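Local coordinates for protein monomethylamine methyltransferase MtmB1 (Methanosarcina barkeri, PDB 1NTH) that catalyses transfer of the methyl group from monomethylamine to the corrinoid cofactor of its partner protein MtmC, a step of methanogenesis from methylamine, at residues A[133-137]-A[138-142]; A[181-184]-A[185-189]. All coordinates share one frame; numbering follows the deposited sequence. Where two conformers were deposited one is given.

Contact 1: residues A[133-137]-A[138-142]; sequences SPISE and DVFMP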
ATOM      1  N   SER A 133       4.272 -10.593 -30.886  1.00 18.46           N
ATOM      2  CA  SER A 133       4.034 -11.771 -31.714  1.00 19.19           C
ATOM      3  C   SER A 133       3.059 -12.736 -31.041  1.00 19.61           C
ATOM      4  O   SER A 133       2.978 -12.798 -29.813  1.00 19.27           O
ATOM      5  CB  SER A 133       5.359 -12.484 -31.997  1.00 18.19           C
ATOM      6  OG  SER A 133       6.279 -11.602 -32.621  1.00 21.51           O
ATOM      7  N   PRO A 134       2.296 -13.499 -31.839  1.00 19.34           N
ATOM      8  CA  PRO A 134       1.331 -14.456 -31.285  1.00 19.02           C
ATOM      9  C   PRO A 134       2.010 -15.626 -30.575  1.00 19.23           C
ATOM     10  O   PRO A 134       2.903 -16.270 -31.130  1.00 19.55           O
ATOM     11  CB  PRO A 134       0.533 -14.893 -32.514  1.00 19.83           C
ATOM     12  CG  PRO A 134       1.537 -14.787 -33.620  1.00 21.05           C
ATOM     13  CD  PRO A 134       2.237 -13.482 -33.312  1.00 20.31           C
ATOM     14  N   ILE A 135       1.578 -15.884 -29.345  1.00 18.12           N
ATOM     15  CA  ILE A 135       2.124 -16.962 -28.530  1.00 18.77           C
ATOM     16  C   ILE A 135       0.987 -17.859 -28.038  1.00 19.40           C
ATOM     17  O   ILE A 135      -0.045 -17.366 -27.579  1.00 19.25           O
ATOM     18  CB  ILE A 135       2.875 -16.398 -27.298  1.00 17.87           C
ATOM     19  CG1 ILE A 135       4.017 -15.478 -27.749  1.00 18.36           C
ATOM     20  CG2 ILE A 135       3.391 -17.541 -26.432  1.00 17.13           C
ATOM     21  CD1 ILE A 135       5.087 -16.169 -28.588  1.00 19.21           C
ATOM     22  N   SER A 136       1.177 -19.171 -28.142  1.00 19.63           N
ATOM     23  CA  SER A 136       0.171 -20.133 -27.696  1.00 20.38           C
ATOM     24  C   SER A 136      -0.049 -20.012 -26.191  1.00 20.89           C
ATOM     25  O   SER A 136       0.897 -19.824 -25.427  1.00 19.59           O
ATOM     26  CB  SER A 136       0.612 -21.561 -28.033  1.00 21.33           C
ATOM     27  OG  SER A 136       0.757 -21.730 -29.432  1.00 23.21           O
ATOM     28  N   GLU A 137      -1.302 -20.138 -25.771  1.00 21.50           N
ATOM     29  CA  GLU A 137      -1.641 -20.019 -24.358  1.00 21.09           C
ATOM     30  C   GLU A 137      -0.878 -20.985 -23.451  1.00 22.55           C
ATOM     31  O   GLU A 137      -0.396 -20.584 -22.388  1.00 21.10           O
ATOM     32  CB  GLU A 137      -3.152 -20.210 -24.156  1.00 21.47           C
ATOM     33  CG  GLU A 137      -3.624 -19.857 -22.748  1.00 22.16           C
ATOM     34  CD  GLU A 137      -5.135 -19.924 -22.567  1.00 24.14           C
ATOM     35  OE1 GLU A 137      -5.602 -19.600 -21.453  1.00 23.21           O
ATOM     36  OE2 GLU A 137      -5.857 -20.297 -23.523  1.00 21.58           O
ATOM     37  N   ASP A 138      -0.746 -22.244 -23.864  1.00 22.14           N
ATOM     38  CA  ASP A 138      -0.063 -23.219 -23.018  1.00 24.02           C
ATOM     39  C   ASP A 138       1.429 -23.000 -22.784  1.00 23.54           C
ATOM     40  O   ASP A 138       2.027 -23.676 -21.949  1.00 24.19           O
ATOM     41  CB  ASP A 138      -0.304 -24.651 -23.515  1.00 26.21           C
ATOM     42  CG  ASP A 138       0.122 -24.863 -24.953  1.00 30.29           C
ATOM     43  OD1 ASP A 138       0.957 -24.089 -25.467  1.00 30.54           O
ATOM     44  OD2 ASP A 138      -0.375 -25.831 -25.569  1.00 33.86           O
ATOM     45  N   VAL A 139       2.039 -22.072 -23.513  1.00 21.47           N
ATOM     46  CA  VAL A 139       3.457 -21.787 -23.308  1.00 20.03           C
ATOM     47  C   VAL A 139       3.680 -20.293 -23.118  1.00 18.65           C
ATOM     48  O   VAL A 139       4.803 -19.804 -23.243  1.00 18.61           O
ATOM     49  CB  VAL A 139       4.330 -22.263 -24.497  1.00 20.27           C
ATOM     50  CG1 VAL A 139       4.319 -23.784 -24.573  1.00 22.21           C
ATOM     51  CG2 VAL A 139       3.832 -21.649 -25.794  1.00 21.57           C
ATOM     52  N   PHE A 140       2.613 -19.567 -22.796  1.00 18.68           N
ATOM     53  CA  PHE A 140       2.738 -18.126 -22.620  1.00 17.52           C
ATOM     54  C   PHE A 140       3.768 -17.766 -21.551  1.00 17.78           C
ATOM     55  O   PHE A 140       4.628 -16.915 -21.778  1.00 17.49           O
ATOM     56  CB  PHE A 140       1.383 -17.497 -22.279  1.00 16.69           C
ATOM     57  CG  PHE A 140       1.282 -16.052 -22.667  1.00 17.58           C
ATOM     58  CD1 PHE A 140       1.266 -15.682 -24.010  1.00 16.16           C
ATOM     59  CD2 PHE A 140       1.234 -15.056 -21.696  1.00 16.70           C
ATOM     60  CE1 PHE A 140       1.206 -14.341 -24.380  1.00 16.90           C
ATOM     61  CE2 PHE A 140       1.174 -13.713 -22.055  1.00 16.33           C
ATOM     62  CZ  PHE A 140       1.160 -13.352 -23.398  1.00 15.96           C
ATOM     63  N   MET A 141       3.698 -18.409 -20.391  1.00 18.53           N
ATOM     64  CA  MET A 141       4.665 -18.099 -19.345  1.00 18.52           C
ATOM     65  C   MET A 141       6.081 -18.563 -19.691  1.00 18.96           C
ATOM     66  O   MET A 141       7.030 -17.792 -19.576  1.00 17.77           O
ATOM     67  CB  MET A 141       4.205 -18.671 -17.999  1.00 20.21           C
ATOM     68  CG  MET A 141       3.082 -17.849 -17.373  1.00 21.92           C
ATOM     69  SD  MET A 141       2.690 -18.304 -15.671  1.00 24.54           S
ATOM     70  CE  MET A 141       4.212 -17.888 -14.866  1.00 26.84           C
ATOM     71  N   PRO A 142       6.245 -19.824 -20.136  1.00 17.87           N
ATOM     72  CA  PRO A 142       7.588 -20.304 -20.484  1.00 18.93           C
ATOM     73  C   PRO A 142       8.283 -19.416 -21.517  1.00 16.89           C
ATOM     74  O   PRO A 142       9.459 -19.092 -21.376  1.00 18.74           O
ATOM     75  CB  PRO A 142       7.319 -21.706 -21.027  1.00 19.79           C
ATOM     76  CG  PRO A 142       6.151 -22.147 -20.216  1.00 22.37           C
ATOM     77  CD  PRO A 142       5.265 -20.921 -20.198  1.00 20.04           C
TER
HETATM   78  O   HOH W   1       1.530 -20.064 -19.553  1.00 25.82           O
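The carbonyl oxygen of Glu-137 is gripped twice in a strand-turn-helix junction of the TIM-barrel subunit: Phe-140 N donates to Glu-137 O at 3.2 Å with an N-H...O angle of 169°, and a water adds a weak bond to the same oxygen. That water accepts from Met-141 N at 2.9 Å, so it links Glu-137 O to the first turn of helix 140-148. One residue earlier, Val-139 N donates to Ser-136 O, also at 3.2 Å. Both bonds span three residues, as in a 3-10 turn. The junction leads from strand 134-135, paired in parallel with strand 160-161, into a helix with Val-139 at its N-cap position. Glu-137 CG lies anti to the backbone N (chi1 -170°) and the chain runs out extended, carrying the carboxylate away from the turn to Ser-163 OG and the backbone N atoms of Arg-165 and Gly-166. Ser-136 OG instead bonds Asp-376, while Ser-136 CB lies 3.6 Å from Asp-138 OD1. On the buried side Ile-135 crosses Phe-140 at about a right angle. Ile-135 CG2, set anti to the backbone N while CG1 swings beside that N (chi1 -59°), meets Phe-140 CD1 obliquely at 3.7 Å; Val-139 CG2 approaches the same methyl, Ile-135 CG2, at 4.2 Å.

Contact 2: residues A[181-184]-A[185-189]; sequences KTET and RLIKN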
ATOM      1  N   LYS A 181      -5.894  -7.975 -19.047  1.00 15.23           N
ATOM      2  CA  LYS A 181      -5.446  -8.045 -17.659  1.00 14.34           C
ATOM      3  C   LYS A 181      -4.530  -9.247 -17.452  1.00 15.84           C
ATOM      4  O   LYS A 181      -3.467  -9.134 -16.840  1.00 15.41           O
ATOM      5  CB  LYS A 181      -6.640  -8.165 -16.706  1.00 14.87           C
ATOM      6  CG  LYS A 181      -7.594  -6.979 -16.715  1.00 14.54           C
ATOM      7  CD  LYS A 181      -8.666  -7.159 -15.649  1.00 16.25           C
ATOM      8  CE  LYS A 181      -9.779  -6.119 -15.760  1.00 16.50           C
ATOM      9  NZ  LYS A 181      -9.321  -4.726 -15.478  1.00 15.89           N
ATOM     10  N   THR A 182      -4.945 -10.392 -17.989  1.00 15.15           N
ATOM     11  CA  THR A 182      -4.201 -11.643 -17.840  1.00 15.11           C
ATOM     12  C   THR A 182      -2.795 -11.638 -18.434  1.00 15.42           C
ATOM     13  O   THR A 182      -1.853 -12.172 -17.839  1.00 15.29           O
ATOM     14  CB  THR A 182      -5.002 -12.808 -18.458  1.00 15.58           C
ATOM     15  OG1 THR A 182      -6.278 -12.894 -17.814  1.00 15.96           O
ATOM     16  CG2 THR A 182      -4.263 -14.129 -18.291  1.00 17.45           C
ATOM     17  N   GLU A 183      -2.662 -11.040 -19.612  1.00 14.92           N
ATOM     18  CA  GLU A 183      -1.387 -10.957 -20.312  1.00 15.17           C
ATOM     19  C   GLU A 183      -0.238 -10.552 -19.388  1.00 15.30           C
ATOM     20  O   GLU A 183       0.728 -11.297 -19.218  1.00 13.52           O
ATOM     21  CB  GLU A 183      -1.531  -9.953 -21.458  1.00 16.33           C
ATOM     22  CG  GLU A 183      -0.273  -9.633 -22.236  1.00 17.20           C
ATOM     23  CD  GLU A 183      -0.520  -8.515 -23.236  1.00 19.19           C
ATOM     24  OE1 GLU A 183       0.027  -7.407 -23.055  1.00 19.71           O
ATOM     25  OE2 GLU A 183      -1.281  -8.747 -24.196  1.00 19.96           O
ATOM     26  N   THR A 184      -0.339  -9.377 -18.777  1.00 14.49           N
ATOM     27  CA  THR A 184       0.736  -8.923 -17.906  1.00 14.41           C
ATOM     28  C   THR A 184       0.793  -9.678 -16.584  1.00 13.16           C
ATOM     29  O   THR A 184       1.875  -9.865 -16.028  1.00 14.23           O
ATOM     30  CB  THR A 184       0.643  -7.405 -17.655  1.00 14.84           C
ATOM     31  OG1 THR A 184       0.825  -6.717 -18.902  1.00 16.09           O
ATOM     32  CG2 THR A 184       1.732  -6.943 -16.688  1.00 15.24           C
ATOM     33  N   ARG A 185      -0.356 -10.115 -16.074  1.00 13.82           N
ATOM     34  CA  ARG A 185      -0.352 -10.874 -14.823  1.00 13.30           C
ATOM     35  C   ARG A 185       0.491 -12.135 -15.014  1.00 13.83           C
ATOM     36  O   ARG A 185       1.319 -12.471 -14.168  1.00 14.92           O
ATOM     37  CB  ARG A 185      -1.781 -11.236 -14.403  1.00 13.53           C
ATOM     38  CG  ARG A 185      -2.514 -10.084 -13.729  1.00 14.94           C
ATOM     39  CD  ARG A 185      -3.995 -10.376 -13.496  1.00 15.73           C
ATOM     40  NE  ARG A 185      -4.591  -9.368 -12.621  1.00 16.27           N
ATOM     41  CZ  ARG A 185      -5.897  -9.142 -12.500  1.00 15.84           C
ATOM     42  NH1 ARG A 185      -6.770  -9.848 -13.205  1.00 15.20           N
ATOM     43  NH2 ARG A 185      -6.327  -8.202 -11.668  1.00 16.78           N
ATOM     44  N   LEU A 186       0.295 -12.824 -16.135  1.00 13.87           N
ATOM     45  CA  LEU A 186       1.068 -14.032 -16.413  1.00 14.51           C
ATOM     46  C   LEU A 186       2.543 -13.720 -16.651  1.00 13.93           C
ATOM     47  O   LEU A 186       3.425 -14.445 -16.185  1.00 14.38           O
ATOM     48  CB  LEU A 186       0.511 -14.757 -17.643  1.00 14.95           C
ATOM     49  CG  LEU A 186      -0.879 -15.379 -17.519  1.00 17.62           C
ATOM     50  CD1 LEU A 186      -1.289 -15.979 -18.858  1.00 18.35           C
ATOM     51  CD2 LEU A 186      -0.866 -16.446 -16.430  1.00 21.62           C
ATOM     52  N   ILE A 187       2.812 -12.646 -17.385  1.00 12.87           N
ATOM     53  CA  ILE A 187       4.186 -12.268 -17.686  1.00 12.61           C
ATOM     54  C   ILE A 187       4.964 -11.893 -16.432  1.00 13.92           C
ATOM     55  O   ILE A 187       6.124 -12.290 -16.275  1.00 13.84           O
ATOM     56  CB  ILE A 187       4.225 -11.126 -18.721  1.00 13.21           C
ATOM     57  CG1 ILE A 187       3.746 -11.669 -20.072  1.00 13.26           C
ATOM     58  CG2 ILE A 187       5.635 -10.558 -18.839  1.00 14.51           C
ATOM     59  CD1 ILE A 187       3.526 -10.607 -21.135  1.00 14.94           C
ATOM     60  N   LYS A 188       4.339 -11.147 -15.526  1.00 14.32           N
ATOM     61  CA  LYS A 188       5.044 -10.801 -14.308  1.00 14.73           C
ATOM     62  C   LYS A 188       5.238 -12.050 -13.459  1.00 14.92           C
ATOM     63  O   LYS A 188       6.193 -12.143 -12.691  1.00 15.37           O
ATOM     64  CB  LYS A 188       4.304  -9.690 -13.549  1.00 14.23           C
ATOM     65  CG  LYS A 188       4.451  -8.356 -14.270  1.00 15.44           C
ATOM     66  CD  LYS A 188       3.863  -7.188 -13.499  1.00 15.63           C
ATOM     67  CE  LYS A 188       4.148  -5.889 -14.247  1.00 15.91           C
ATOM     68  NZ  LYS A 188       3.630  -4.681 -13.530  1.00 15.51           N
ATOM     69  N   ASN A 189       4.350 -13.028 -13.617  1.00 15.00           N
ATOM     70  CA  ASN A 189       4.497 -14.272 -12.864  1.00 18.11           C
ATOM     71  C   ASN A 189       5.698 -15.042 -13.392  1.00 17.06           C
ATOM     72  O   ASN A 189       6.445 -15.693 -12.643  1.00 16.45           O
ATOM     73  CB  ASN A 189       3.227 -15.137 -13.065  0.50 20.80           C
ATOM     74  CG  ASN A 189       2.526 -15.509 -11.762  0.50 26.60           C
ATOM     75  OD1 ASN A 189       3.100 -16.215 -10.924  0.50 30.69           O
ATOM     76  ND2 ASN A 189       1.264 -15.030 -11.584  1.00 29.01           N
TER
HETATM   77  O   HOH W   2      -6.513 -12.134 -14.989  1.00 21.11           O
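Side chains four residues apart run side by side along helix 174-193 of the TIM-barrel subunit, Thr-182 with Leu-186 and Thr-184 with Lys-188 making the tightest methyl and methylene contacts. Thr-182 CG2 touches Leu-186 CD1 at 3.5 Å, and Thr-184 CG2 lies against Lys-188 CE at 3.6 Å. With OG1 of both threonines beside the backbone N (chi1 -58° and -64°), CG2 falls anti to that N, which directs the methyl along the helix to the residue one turn on. Glu-183 CG and Ile-187 CD1 meet more loosely, at 4.1 Å. The backbone bonds are those of an alpha helix: Leu-186 N to Thr-182 O and Lys-188 N to Thr-184 O are both 2.8 Å, whereas Arg-185 N to Lys-181 O is weak at 3.4 Å. Among polar side chains, a water lies in the plane of the Arg-185 guanidinium at its edge, accepting from NH1 and donating to Thr-182 OG1, a hydroxyl also bonded to Leu-178 O. Other polar ends tie the helix to its own chain, Lys-188 NZ by a salt bridge to Asp-226 and Lys-181 NZ through Ser-215 O, and to the third subunit, where Arg-185 NH2 bonds Gly-251 O and Lys-181 NZ bonds Asn-252 OD1. Leu-186 and Ile-187 rest on Phe-140 of helix 140-148, while Thr-182 and Leu-186 pack on Met-161 of strand 160-161.

How the contacts relate
Contacts 1 and 2 follow one another along the chain, their centres about 11 Å apart, and they touch where the start of helix 140-148 meets helix 174-193. Met-141 CG is 3.6 Å from Leu-186 O. Beside it, Phe-140 CE2 lies 3.8 Å from Ile-187 CG1 and equally far, 3.8 Å, from Glu-183 O, so the ring packed by Ile-135 in contact 1 is also covered by contact 2. Strand 160-161 lies beside both contacts. Both also border the second subunit: Met-141 packs on Leu-186 of that subunit, and Leu-186 on Met-141 of the second subunit.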